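Long-range contact in succinylglutamate desuccinylase/aspartoacylase (Ruegeria sp. TM1040, PDB 3NA6), which probably hydrolyses an acyl-amino acid amide bond, as in the zinc-dependent succinylglutamate desuccinylase and aspartoacylase family: residues 111-116 and 125-130. Residues are numbered along the deposited sequence; the frame is centred on the assembly and turned at random. Where two conformers were deposited one is given.
Sequences NRAFPG and KIADYF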
ATOM      1  N   ASN A 111     -18.941  13.685 -10.690  1.00 25.48           N
ATOM      2  CA  ASN A 111     -20.140  14.475 -10.532  1.00 25.87           C
ATOM      3  C   ASN A 111     -19.898  15.888 -10.062  1.00 28.26           C
ATOM      4  O   ASN A 111     -20.823  16.705 -10.140  1.00 31.27           O
ATOM      5  CB  ASN A 111     -21.151  13.821  -9.604  1.00 25.87           C
ATOM      6  CG  ASN A 111     -22.553  14.374  -9.803  1.00 31.58           C
ATOM      7  OD1 ASN A 111     -22.960  14.675 -10.928  1.00 31.74           O
ATOM      8  ND2 ASN A 111     -23.294  14.536  -8.708  1.00 32.76           N
ATOM      9  N   ARG A 112     -18.697  16.199  -9.589  0.50 27.08           N
ATOM     10  CA  ARG A 112     -18.348  17.578  -9.237  0.50 28.21           C
ATOM     11  C   ARG A 112     -17.174  18.121 -10.071  0.50 25.97           C
ATOM     12  O   ARG A 112     -16.554  19.103  -9.686  0.50 24.74           O
ATOM     13  CB  ARG A 112     -18.053  17.670  -7.724  0.50 30.19           C
ATOM     14  CG  ARG A 112     -19.054  16.860  -6.866  0.50 31.97           C
ATOM     15  CD  ARG A 112     -19.368  17.495  -5.493  0.50 39.11           C
ATOM     16  NE  ARG A 112     -20.099  16.584  -4.610  0.50 39.12           N
ATOM     17  CZ  ARG A 112     -19.694  16.222  -3.394  0.50 39.03           C
ATOM     18  NH1 ARG A 112     -18.569  16.708  -2.882  0.50 35.66           N
ATOM     19  NH2 ARG A 112     -20.433  15.388  -2.679  0.50 35.36           N
ATOM     20  N   ALA A 113     -16.886  17.491 -11.217  1.00 25.54           N
ATOM     21  CA  ALA A 113     -15.742  17.869 -12.057  1.00 22.06           C
ATOM     22  C   ALA A 113     -16.056  18.851 -13.195  1.00 22.37           C
ATOM     23  O   ALA A 113     -15.151  19.267 -13.922  1.00 24.61           O
ATOM     24  CB  ALA A 113     -15.045  16.600 -12.604  1.00 22.83           C
ATOM     25  N   PHE A 114     -17.315  19.237 -13.341  1.00 22.09           N
ATOM     26  CA  PHE A 114     -17.761  20.034 -14.504  1.00 23.64           C
ATOM     27  C   PHE A 114     -17.465  21.533 -14.324  1.00 24.65           C
ATOM     28  O   PHE A 114     -17.499  22.031 -13.213  1.00 26.15           O
ATOM     29  CB  PHE A 114     -19.229  19.736 -14.817  1.00 23.45           C
ATOM     30  CG  PHE A 114     -19.392  18.435 -15.526  1.00 25.89           C
ATOM     31  CD1 PHE A 114     -19.328  17.237 -14.822  1.00 21.21           C
ATOM     32  CD2 PHE A 114     -19.454  18.395 -16.901  1.00 24.00           C
ATOM     33  CE1 PHE A 114     -19.371  16.038 -15.479  1.00 16.37           C
ATOM     34  CE2 PHE A 114     -19.513  17.176 -17.568  1.00 26.72           C
ATOM     35  CZ  PHE A 114     -19.469  16.005 -16.843  1.00 22.43           C
ATOM     36  N   PRO A 115     -17.109  22.237 -15.416  1.00 22.87           N
ATOM     37  CA  PRO A 115     -17.099  21.803 -16.809  1.00 23.80           C
ATOM     38  C   PRO A 115     -15.840  21.012 -17.236  1.00 25.08           C
ATOM     39  O   PRO A 115     -15.766  20.571 -18.364  1.00 28.32           O
ATOM     40  CB  PRO A 115     -17.160  23.121 -17.555  1.00 22.97           C
ATOM     41  CG  PRO A 115     -16.390  24.053 -16.682  1.00 24.60           C
ATOM     42  CD  PRO A 115     -16.754  23.659 -15.297  1.00 21.87           C
ATOM     43  N   GLY A 116     -14.883  20.809 -16.342  1.00 26.56           N
ATOM     44  CA  GLY A 116     -13.688  20.041 -16.675  1.00 24.91           C
ATOM     45  C   GLY A 116     -12.745  20.842 -17.554  1.00 26.74           C
ATOM     46  O   GLY A 116     -12.924  22.031 -17.772  1.00 25.44           O
ATOM     47  N   LYS A 125     -10.852  15.544 -18.019  1.00 22.08           N
ATOM     48  CA  LYS A 125     -10.908  15.313 -19.483  1.00 22.27           C
ATOM     49  C   LYS A 125     -12.213  14.597 -19.903  1.00 18.83           C
ATOM     50  O   LYS A 125     -12.834  14.971 -20.900  1.00 21.73           O
ATOM     51  CB  LYS A 125      -9.683  14.522 -19.957  1.00 22.48           C
ATOM     52  CG  LYS A 125      -8.343  15.331 -19.881  1.00 26.26           C
ATOM     53  CD  LYS A 125      -7.159  14.396 -20.022  1.00 29.97           C
ATOM     54  CE  LYS A 125      -5.940  15.030 -20.605  1.00 39.49           C
ATOM     55  NZ  LYS A 125      -4.777  14.109 -20.452  1.00 33.03           N
ATOM     56  N   ILE A 126     -12.668  13.631 -19.100  1.00 19.70           N
ATOM     57  CA  ILE A 126     -13.993  13.030 -19.284  1.00 19.45           C
ATOM     58  C   ILE A 126     -15.078  14.109 -19.228  1.00 22.13           C
ATOM     59  O   ILE A 126     -15.912  14.222 -20.141  1.00 20.85           O
ATOM     60  CB  ILE A 126     -14.280  11.887 -18.273  1.00 19.16           C
ATOM     61  CG1 ILE A 126     -13.296  10.731 -18.477  1.00 22.13           C
ATOM     62  CG2 ILE A 126     -15.677  11.351 -18.423  1.00 15.30           C
ATOM     63  CD1 ILE A 126     -13.379   9.593 -17.387  1.00 21.57           C
ATOM     64  N   ALA A 127     -15.076  14.893 -18.159  1.00 21.27           N
ATOM     65  CA  ALA A 127     -16.055  15.958 -17.992  1.00 21.12           C
ATOM     66  C   ALA A 127     -16.033  16.938 -19.164  1.00 21.67           C
ATOM     67  O   ALA A 127     -17.078  17.302 -19.713  1.00 20.05           O
ATOM     68  CB  ALA A 127     -15.812  16.716 -16.682  1.00 17.93           C
ATOM     69  N   ASP A 128     -14.846  17.339 -19.570  1.00 20.81           N
ATOM     70  CA  ASP A 128     -14.715  18.282 -20.672  1.00 23.75           C
ATOM     71  C   ASP A 128     -15.284  17.738 -21.993  1.00 23.08           C
ATOM     72  O   ASP A 128     -15.859  18.480 -22.785  1.00 22.58           O
ATOM     73  CB  ASP A 128     -13.249  18.687 -20.870  1.00 25.08           C
ATOM     74  CG  ASP A 128     -13.072  19.613 -22.040  1.00 25.28           C
ATOM     75  OD1 ASP A 128     -13.329  20.835 -21.879  1.00 25.41           O
ATOM     76  OD2 ASP A 128     -12.731  19.103 -23.120  1.00 24.24           O
ATOM     77  N   TYR A 129     -15.099  16.452 -22.235  1.00 23.67           N
ATOM     78  CA  TYR A 129     -15.608  15.834 -23.449  1.00 21.70           C
ATOM     79  C   TYR A 129     -17.135  15.808 -23.424  1.00 19.73           C
ATOM     80  O   TYR A 129     -17.789  16.023 -24.442  1.00 20.05           O
ATOM     81  CB  TYR A 129     -15.035  14.416 -23.628  1.00 21.51           C
ATOM     82  CG  TYR A 129     -15.421  13.778 -24.932  1.00 22.11           C
ATOM     83  CD1 TYR A 129     -14.836  14.176 -26.130  1.00 21.92           C
ATOM     84  CD2 TYR A 129     -16.366  12.785 -24.977  1.00 22.10           C
ATOM     85  CE1 TYR A 129     -15.210  13.594 -27.317  1.00 25.67           C
ATOM     86  CE2 TYR A 129     -16.718  12.199 -26.150  1.00 22.41           C
ATOM     87  CZ  TYR A 129     -16.162  12.608 -27.304  1.00 23.64           C
ATOM     88  OH  TYR A 129     -16.550  12.006 -28.464  1.00 23.82           O
ATOM     89  N   PHE A 130     -17.706  15.498 -22.264  1.00 17.86           N
ATOM     90  CA  PHE A 130     -19.154  15.527 -22.121  1.00 18.57           C
ATOM     91  C   PHE A 130     -19.678  16.944 -22.236  1.00 19.58           C
ATOM     92  O   PHE A 130     -20.650  17.172 -22.939  1.00 23.21           O
ATOM     93  CB  PHE A 130     -19.614  14.811 -20.833  1.00 18.30           C
ATOM     94  CG  PHE A 130     -19.697  13.293 -20.997  1.00 19.92           C
ATOM     95  CD1 PHE A 130     -18.534  12.549 -21.226  1.00 19.96           C
ATOM     96  CD2 PHE A 130     -20.907  12.644 -21.010  1.00 24.85           C
ATOM     97  CE1 PHE A 130     -18.580  11.220 -21.428  1.00 19.06           C
ATOM     98  CE2 PHE A 130     -20.968  11.280 -21.217  1.00 22.29           C
ATOM     99  CZ  PHE A 130     -19.806  10.567 -21.410  1.00 23.35           C
TER
HETATM  100  O   HOH W   1     -15.168  22.020 -20.540  1.00 27.23           O
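Gly116 brings the loop 111-116 against the flank of helix 122-134, its CA 4.5 Å from the CA of Asp128, just after the cis peptide bond that precedes Pro115. Its positive phi (75°) favours glycine, and its CA lies 3.9 Å from Ala127 CB, so the backbone itself meets the helix. Ala127 has the largest part in the contact: its methyl sits over the centre of the Phe114 ring, a CH-pi contact with CB 3.7 Å from the ring centroid and 9° off the normal. With CG anti to its own carbonyl carbon (chi1 -77°), Phe114 lays that face on the helix; its CE2 comes within 3.2 Å of Ala127 O and 4.0 Å of Phe130 CB. Ala113 CB adds a looser apolar touch on Ala127 CB. No direct hydrogen bond joins the segments. Instead, Pro115 O receives a CA-H...O contact from Asp128 CA at 3.4 Å, and one water donates both to Pro115 O (2.7 Å) and to Asp128 OD1 (2.6 Å). The Asp128 carboxylate also salt-bridges Arg132 through OD1 and accepts from Asn5 through OD2. Within the family's catalytic domain, the loop leading into helix 122-134 thus folds back on it; Phe114 also meets Tyr195 and Ala198, its ring bridging to helix 195-200, while Ile126 and Tyr129 pack on strand 17-26 of the large mixed sheet.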